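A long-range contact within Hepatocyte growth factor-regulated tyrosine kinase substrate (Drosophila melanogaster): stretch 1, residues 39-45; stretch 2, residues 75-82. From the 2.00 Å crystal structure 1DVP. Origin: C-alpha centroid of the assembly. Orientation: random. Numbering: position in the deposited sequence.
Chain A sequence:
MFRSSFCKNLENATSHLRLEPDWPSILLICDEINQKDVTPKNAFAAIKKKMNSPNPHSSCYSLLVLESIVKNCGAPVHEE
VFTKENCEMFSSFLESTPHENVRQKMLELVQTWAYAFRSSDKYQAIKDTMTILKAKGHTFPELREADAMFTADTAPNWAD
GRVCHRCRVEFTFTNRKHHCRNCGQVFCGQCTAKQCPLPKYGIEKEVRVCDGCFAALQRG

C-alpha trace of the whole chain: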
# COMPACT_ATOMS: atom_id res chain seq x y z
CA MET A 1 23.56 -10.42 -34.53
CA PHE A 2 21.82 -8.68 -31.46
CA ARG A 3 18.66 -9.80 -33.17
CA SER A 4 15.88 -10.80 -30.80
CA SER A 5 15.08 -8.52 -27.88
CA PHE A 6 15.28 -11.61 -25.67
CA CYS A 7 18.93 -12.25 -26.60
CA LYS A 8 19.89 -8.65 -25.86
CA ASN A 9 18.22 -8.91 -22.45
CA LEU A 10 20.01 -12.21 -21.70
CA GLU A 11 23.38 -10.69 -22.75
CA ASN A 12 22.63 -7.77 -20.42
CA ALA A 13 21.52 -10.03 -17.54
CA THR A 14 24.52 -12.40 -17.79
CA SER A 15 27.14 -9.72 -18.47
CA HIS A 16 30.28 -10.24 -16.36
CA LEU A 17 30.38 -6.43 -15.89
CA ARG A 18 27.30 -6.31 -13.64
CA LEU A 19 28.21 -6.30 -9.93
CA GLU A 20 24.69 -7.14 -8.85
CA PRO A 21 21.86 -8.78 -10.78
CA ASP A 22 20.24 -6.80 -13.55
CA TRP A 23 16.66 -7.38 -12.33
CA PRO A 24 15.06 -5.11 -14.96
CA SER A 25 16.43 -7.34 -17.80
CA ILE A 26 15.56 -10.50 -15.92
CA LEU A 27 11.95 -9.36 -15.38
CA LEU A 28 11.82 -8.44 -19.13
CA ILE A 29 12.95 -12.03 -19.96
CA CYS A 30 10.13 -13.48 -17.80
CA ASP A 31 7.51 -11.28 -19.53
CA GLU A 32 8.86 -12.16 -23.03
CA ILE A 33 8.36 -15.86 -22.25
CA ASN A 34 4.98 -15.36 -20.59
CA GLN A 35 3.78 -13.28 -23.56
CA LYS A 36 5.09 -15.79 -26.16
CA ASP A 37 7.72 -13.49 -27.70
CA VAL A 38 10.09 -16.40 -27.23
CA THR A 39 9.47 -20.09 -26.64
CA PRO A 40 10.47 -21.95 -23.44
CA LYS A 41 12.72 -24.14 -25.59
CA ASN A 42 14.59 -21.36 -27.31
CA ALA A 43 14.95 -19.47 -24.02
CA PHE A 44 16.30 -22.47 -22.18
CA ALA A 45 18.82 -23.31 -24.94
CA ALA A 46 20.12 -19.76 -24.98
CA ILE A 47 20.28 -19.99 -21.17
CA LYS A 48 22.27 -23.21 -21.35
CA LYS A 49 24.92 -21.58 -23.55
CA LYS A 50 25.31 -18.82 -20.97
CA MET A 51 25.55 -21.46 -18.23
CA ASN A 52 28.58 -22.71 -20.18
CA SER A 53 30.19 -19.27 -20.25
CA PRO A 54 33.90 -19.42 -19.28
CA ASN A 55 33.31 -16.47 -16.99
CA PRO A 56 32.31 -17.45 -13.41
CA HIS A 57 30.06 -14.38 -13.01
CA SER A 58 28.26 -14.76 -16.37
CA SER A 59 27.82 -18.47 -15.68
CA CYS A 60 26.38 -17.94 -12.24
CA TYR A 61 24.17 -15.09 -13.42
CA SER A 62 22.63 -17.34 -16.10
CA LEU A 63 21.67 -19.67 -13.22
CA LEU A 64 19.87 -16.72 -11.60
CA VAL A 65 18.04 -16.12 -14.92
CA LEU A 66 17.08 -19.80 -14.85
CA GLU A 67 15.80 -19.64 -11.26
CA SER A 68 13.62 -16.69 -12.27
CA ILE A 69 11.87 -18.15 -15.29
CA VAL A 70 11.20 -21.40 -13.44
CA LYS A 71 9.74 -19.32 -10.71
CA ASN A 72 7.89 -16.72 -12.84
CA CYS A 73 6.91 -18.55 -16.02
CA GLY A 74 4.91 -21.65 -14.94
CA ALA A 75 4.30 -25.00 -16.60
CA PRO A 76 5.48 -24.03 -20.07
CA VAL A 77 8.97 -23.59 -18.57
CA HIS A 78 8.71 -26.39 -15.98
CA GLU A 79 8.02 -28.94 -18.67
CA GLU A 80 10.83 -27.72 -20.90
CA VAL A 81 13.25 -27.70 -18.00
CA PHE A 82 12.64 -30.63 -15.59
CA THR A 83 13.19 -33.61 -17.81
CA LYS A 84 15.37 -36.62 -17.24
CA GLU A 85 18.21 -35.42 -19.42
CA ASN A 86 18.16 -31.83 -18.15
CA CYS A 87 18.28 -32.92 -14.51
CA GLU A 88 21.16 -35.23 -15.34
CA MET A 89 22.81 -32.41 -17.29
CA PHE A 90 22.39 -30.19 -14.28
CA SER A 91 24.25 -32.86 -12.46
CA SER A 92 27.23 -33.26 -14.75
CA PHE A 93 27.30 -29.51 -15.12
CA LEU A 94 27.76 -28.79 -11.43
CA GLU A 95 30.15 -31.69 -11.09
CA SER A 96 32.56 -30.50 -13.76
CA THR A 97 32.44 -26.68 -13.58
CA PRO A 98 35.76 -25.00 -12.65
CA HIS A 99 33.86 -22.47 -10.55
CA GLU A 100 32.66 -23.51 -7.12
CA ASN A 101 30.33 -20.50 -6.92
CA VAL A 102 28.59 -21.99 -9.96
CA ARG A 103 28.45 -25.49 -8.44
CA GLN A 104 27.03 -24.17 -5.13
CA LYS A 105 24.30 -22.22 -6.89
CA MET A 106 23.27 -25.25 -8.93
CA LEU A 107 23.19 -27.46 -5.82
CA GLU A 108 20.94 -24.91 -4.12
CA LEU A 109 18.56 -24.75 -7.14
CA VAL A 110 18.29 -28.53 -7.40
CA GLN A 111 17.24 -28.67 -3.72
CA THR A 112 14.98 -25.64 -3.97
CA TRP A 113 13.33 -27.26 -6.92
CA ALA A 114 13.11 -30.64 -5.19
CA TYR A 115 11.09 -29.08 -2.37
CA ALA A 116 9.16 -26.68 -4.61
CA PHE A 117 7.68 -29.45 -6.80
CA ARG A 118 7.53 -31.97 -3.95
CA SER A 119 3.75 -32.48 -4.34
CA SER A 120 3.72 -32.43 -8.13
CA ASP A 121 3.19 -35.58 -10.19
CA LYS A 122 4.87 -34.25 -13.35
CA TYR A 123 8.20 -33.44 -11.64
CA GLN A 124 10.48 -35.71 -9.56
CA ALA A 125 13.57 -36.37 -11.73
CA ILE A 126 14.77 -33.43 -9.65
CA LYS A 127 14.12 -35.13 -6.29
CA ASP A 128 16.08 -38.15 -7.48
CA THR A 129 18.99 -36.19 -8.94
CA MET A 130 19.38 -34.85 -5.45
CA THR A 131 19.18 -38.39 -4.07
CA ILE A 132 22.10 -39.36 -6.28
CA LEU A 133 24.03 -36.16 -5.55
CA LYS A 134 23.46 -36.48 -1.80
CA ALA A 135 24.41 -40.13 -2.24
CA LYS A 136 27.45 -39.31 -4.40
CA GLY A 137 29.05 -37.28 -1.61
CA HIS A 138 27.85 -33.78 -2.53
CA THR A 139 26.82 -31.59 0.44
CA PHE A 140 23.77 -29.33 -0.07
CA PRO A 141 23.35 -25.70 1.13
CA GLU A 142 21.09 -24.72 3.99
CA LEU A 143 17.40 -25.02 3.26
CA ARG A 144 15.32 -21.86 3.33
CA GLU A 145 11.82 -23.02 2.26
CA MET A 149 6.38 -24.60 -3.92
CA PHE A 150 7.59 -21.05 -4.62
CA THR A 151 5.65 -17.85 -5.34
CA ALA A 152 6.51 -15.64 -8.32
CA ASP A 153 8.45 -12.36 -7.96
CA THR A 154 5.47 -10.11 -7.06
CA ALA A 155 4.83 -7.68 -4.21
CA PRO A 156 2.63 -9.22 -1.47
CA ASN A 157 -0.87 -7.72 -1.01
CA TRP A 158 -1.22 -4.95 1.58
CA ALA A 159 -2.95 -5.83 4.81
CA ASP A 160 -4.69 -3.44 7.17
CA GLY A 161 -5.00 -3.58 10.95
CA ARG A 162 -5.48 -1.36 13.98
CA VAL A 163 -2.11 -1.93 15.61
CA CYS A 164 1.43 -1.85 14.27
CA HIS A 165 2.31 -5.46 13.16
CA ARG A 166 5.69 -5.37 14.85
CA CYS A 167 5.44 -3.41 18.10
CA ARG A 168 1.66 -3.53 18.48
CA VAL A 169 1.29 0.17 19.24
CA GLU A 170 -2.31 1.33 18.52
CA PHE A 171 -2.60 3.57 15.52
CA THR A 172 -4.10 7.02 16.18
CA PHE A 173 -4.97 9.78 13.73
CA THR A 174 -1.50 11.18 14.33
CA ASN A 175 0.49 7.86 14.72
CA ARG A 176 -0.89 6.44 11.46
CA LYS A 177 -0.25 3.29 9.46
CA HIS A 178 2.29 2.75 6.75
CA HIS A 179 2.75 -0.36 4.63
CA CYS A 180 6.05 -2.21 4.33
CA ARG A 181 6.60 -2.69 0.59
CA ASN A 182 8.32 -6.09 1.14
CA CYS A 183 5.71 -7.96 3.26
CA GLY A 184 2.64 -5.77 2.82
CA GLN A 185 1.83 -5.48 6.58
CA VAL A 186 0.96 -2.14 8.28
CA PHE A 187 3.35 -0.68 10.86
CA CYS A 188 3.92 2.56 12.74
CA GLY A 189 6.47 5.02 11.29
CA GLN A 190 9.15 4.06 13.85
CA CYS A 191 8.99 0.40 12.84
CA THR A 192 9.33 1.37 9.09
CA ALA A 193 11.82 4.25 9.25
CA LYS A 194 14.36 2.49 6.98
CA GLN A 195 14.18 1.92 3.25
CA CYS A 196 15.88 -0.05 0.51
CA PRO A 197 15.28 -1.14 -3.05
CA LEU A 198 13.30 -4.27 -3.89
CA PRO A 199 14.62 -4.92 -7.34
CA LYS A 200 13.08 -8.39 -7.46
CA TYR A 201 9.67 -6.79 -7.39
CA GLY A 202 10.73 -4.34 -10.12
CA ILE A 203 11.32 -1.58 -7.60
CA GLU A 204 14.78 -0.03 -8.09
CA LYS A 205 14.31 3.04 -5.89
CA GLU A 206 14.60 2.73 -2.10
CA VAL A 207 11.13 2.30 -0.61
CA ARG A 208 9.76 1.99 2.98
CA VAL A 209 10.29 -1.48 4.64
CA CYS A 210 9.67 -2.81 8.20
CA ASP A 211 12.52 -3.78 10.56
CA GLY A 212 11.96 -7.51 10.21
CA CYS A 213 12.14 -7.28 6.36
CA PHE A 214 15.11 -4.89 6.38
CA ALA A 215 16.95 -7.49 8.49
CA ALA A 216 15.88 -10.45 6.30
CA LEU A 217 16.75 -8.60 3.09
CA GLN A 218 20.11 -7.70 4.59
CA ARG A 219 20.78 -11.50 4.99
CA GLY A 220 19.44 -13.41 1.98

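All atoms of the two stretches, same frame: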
# COMPACT_ATOMS: atom_id res chain seq x y z
N THR A 39 9.89 -18.81 -27.19
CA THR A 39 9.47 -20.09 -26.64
C THR A 39 10.32 -20.55 -25.46
O THR A 39 11.47 -20.13 -25.30
CB THR A 39 9.50 -21.25 -27.70
OG1 THR A 39 10.84 -21.73 -27.86
CG2 THR A 39 8.95 -20.75 -29.05
N PRO A 40 9.76 -21.41 -24.61
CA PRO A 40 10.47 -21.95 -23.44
C PRO A 40 11.71 -22.72 -23.92
O PRO A 40 12.75 -22.72 -23.28
CB PRO A 40 9.43 -22.87 -22.80
CG PRO A 40 8.14 -22.13 -23.07
CD PRO A 40 8.31 -21.71 -24.51
N LYS A 41 11.60 -23.38 -25.07
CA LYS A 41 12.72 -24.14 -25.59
C LYS A 41 13.87 -23.28 -26.04
O LYS A 41 15.01 -23.52 -25.68
CB LYS A 41 12.29 -25.01 -26.76
CG LYS A 41 13.20 -26.21 -26.96
CD LYS A 41 12.43 -27.33 -27.64
CE LYS A 41 12.20 -26.99 -29.06
NZ LYS A 41 13.51 -26.94 -29.73
N ASN A 42 13.55 -22.26 -26.82
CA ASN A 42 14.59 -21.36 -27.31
C ASN A 42 15.23 -20.60 -26.13
O ASN A 42 16.45 -20.40 -26.10
CB ASN A 42 13.98 -20.40 -28.36
CG ASN A 42 13.78 -21.08 -29.73
OD1 ASN A 42 13.05 -20.56 -30.59
ND2 ASN A 42 14.41 -22.22 -29.92
N ALA A 43 14.41 -20.19 -25.17
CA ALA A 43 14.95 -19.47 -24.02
C ALA A 43 15.90 -20.34 -23.23
O ALA A 43 17.00 -19.92 -22.88
CB ALA A 43 13.85 -19.01 -23.13
N PHE A 44 15.48 -21.58 -22.96
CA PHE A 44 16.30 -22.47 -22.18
C PHE A 44 17.62 -22.87 -22.84
O PHE A 44 18.60 -23.11 -22.14
CB PHE A 44 15.52 -23.73 -21.78
CG PHE A 44 16.26 -24.60 -20.82
CD1 PHE A 44 16.95 -24.05 -19.75
CD2 PHE A 44 16.23 -26.00 -20.95
CE1 PHE A 44 17.59 -24.85 -18.83
CE2 PHE A 44 16.87 -26.81 -20.02
CZ PHE A 44 17.55 -26.24 -18.96
N ALA A 45 17.63 -22.94 -24.17
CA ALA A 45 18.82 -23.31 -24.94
C ALA A 45 19.79 -22.14 -24.90
O ALA A 45 21.01 -22.32 -24.74
CB ALA A 45 18.43 -23.63 -26.42
N ALA A 75 4.17 -23.71 -15.93
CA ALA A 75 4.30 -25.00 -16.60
C ALA A 75 5.01 -24.99 -17.94
O ALA A 75 5.78 -25.90 -18.22
CB ALA A 75 2.92 -25.68 -16.73
N PRO A 76 4.76 -23.98 -18.79
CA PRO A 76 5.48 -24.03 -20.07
C PRO A 76 7.01 -24.19 -19.89
O PRO A 76 7.69 -24.91 -20.64
CB PRO A 76 5.10 -22.70 -20.72
CG PRO A 76 3.72 -22.48 -20.24
CD PRO A 76 3.82 -22.85 -18.76
N VAL A 77 7.55 -23.53 -18.86
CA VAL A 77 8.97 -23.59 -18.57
C VAL A 77 9.31 -24.86 -17.77
O VAL A 77 10.31 -25.50 -18.03
CB VAL A 77 9.42 -22.29 -17.81
CG1 VAL A 77 10.76 -22.49 -17.14
CG2 VAL A 77 9.48 -21.14 -18.80
N HIS A 78 8.47 -25.21 -16.81
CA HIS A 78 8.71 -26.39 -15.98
C HIS A 78 8.83 -27.66 -16.81
O HIS A 78 9.67 -28.51 -16.55
CB HIS A 78 7.59 -26.53 -14.96
CG HIS A 78 7.44 -25.33 -14.06
ND1 HIS A 78 6.33 -25.14 -13.26
CD2 HIS A 78 8.26 -24.29 -13.83
CE1 HIS A 78 6.49 -24.02 -12.57
NE2 HIS A 78 7.66 -23.49 -12.90
N GLU A 79 8.00 -27.77 -17.83
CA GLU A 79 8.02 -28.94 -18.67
C GLU A 79 9.24 -28.98 -19.57
O GLU A 79 9.78 -30.05 -19.83
CB GLU A 79 6.73 -29.00 -19.48
CG GLU A 79 5.54 -29.26 -18.59
CD GLU A 79 4.24 -28.79 -19.18
OE1 GLU A 79 3.23 -28.84 -18.44
OE2 GLU A 79 4.21 -28.38 -20.36
N GLU A 80 9.67 -27.81 -20.03
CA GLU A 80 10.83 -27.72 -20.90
C GLU A 80 12.07 -28.05 -20.11
O GLU A 80 12.96 -28.74 -20.60
CB GLU A 80 11.01 -26.30 -21.45
CG GLU A 80 12.38 -26.09 -22.11
CD GLU A 80 12.51 -26.77 -23.46
OE1 GLU A 80 13.63 -27.13 -23.88
OE2 GLU A 80 11.47 -26.95 -24.13
N VAL A 81 12.11 -27.55 -18.88
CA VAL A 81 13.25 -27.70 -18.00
C VAL A 81 13.49 -29.02 -17.22
O VAL A 81 14.57 -29.61 -17.33
CB VAL A 81 13.28 -26.53 -16.97
CG1 VAL A 81 14.35 -26.77 -15.94
CG2 VAL A 81 13.50 -25.20 -17.70
N PHE A 82 12.50 -29.45 -16.44
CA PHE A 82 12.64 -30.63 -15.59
C PHE A 82 12.37 -31.97 -16.27
O PHE A 82 11.35 -32.62 -16.03
CB PHE A 82 11.75 -30.47 -14.35
CG PHE A 82 12.05 -29.21 -13.56
CD1 PHE A 82 11.07 -28.26 -13.36
CD2 PHE A 82 13.32 -28.98 -13.05
CE1 PHE A 82 11.35 -27.08 -12.66
CE2 PHE A 82 13.62 -27.80 -12.35
CZ PHE A 82 12.65 -26.85 -12.16
O HOH W 1 16.08 -25.85 -24.79

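Two helices, 40-45 and 75-81, pack here with their axes 9.5 Å apart at closest approach and inclined at 57°. No direct hydrogen bond crosses between them. Thr39 caps the first helix: with chi1 at 80° (p), its OG1 accepts from Asn42 N at 3.0 Å.

Pro40 points toward the second helix. Its CB lies 3.4 Å from Pro76 O, and its CG lies 3.9 Å from Pro76 CB. The backbones come close here, with Pro40 CA 5.4 Å from Val77 CA.

Glu80 loses the most surface in the contact. Its chi1 is t and its chi2 is p, so the chain bends rather than extends. The aliphatic part packs against the first helix: Glu80 CG is 3.6 Å from Pro40 O and 3.9 Å from Phe44 CB. The carboxylate reaches Lys41, with OE1 3.2 Å from Lys41 CG. The amine does not meet it, because the end of the lysine chain leads away, with chi3 and chi4 both p. A water joins the two residues instead, donating to Lys41 O at 2.7 Å and to Glu80 OE1 at 2.9 Å.

Phe44, at chi1 t, turns one ring face to Val81. Val81, also t, places CG2 4.1 Å from the centroid of the Phe44 ring, 5° off the normal, a CH-pi contact.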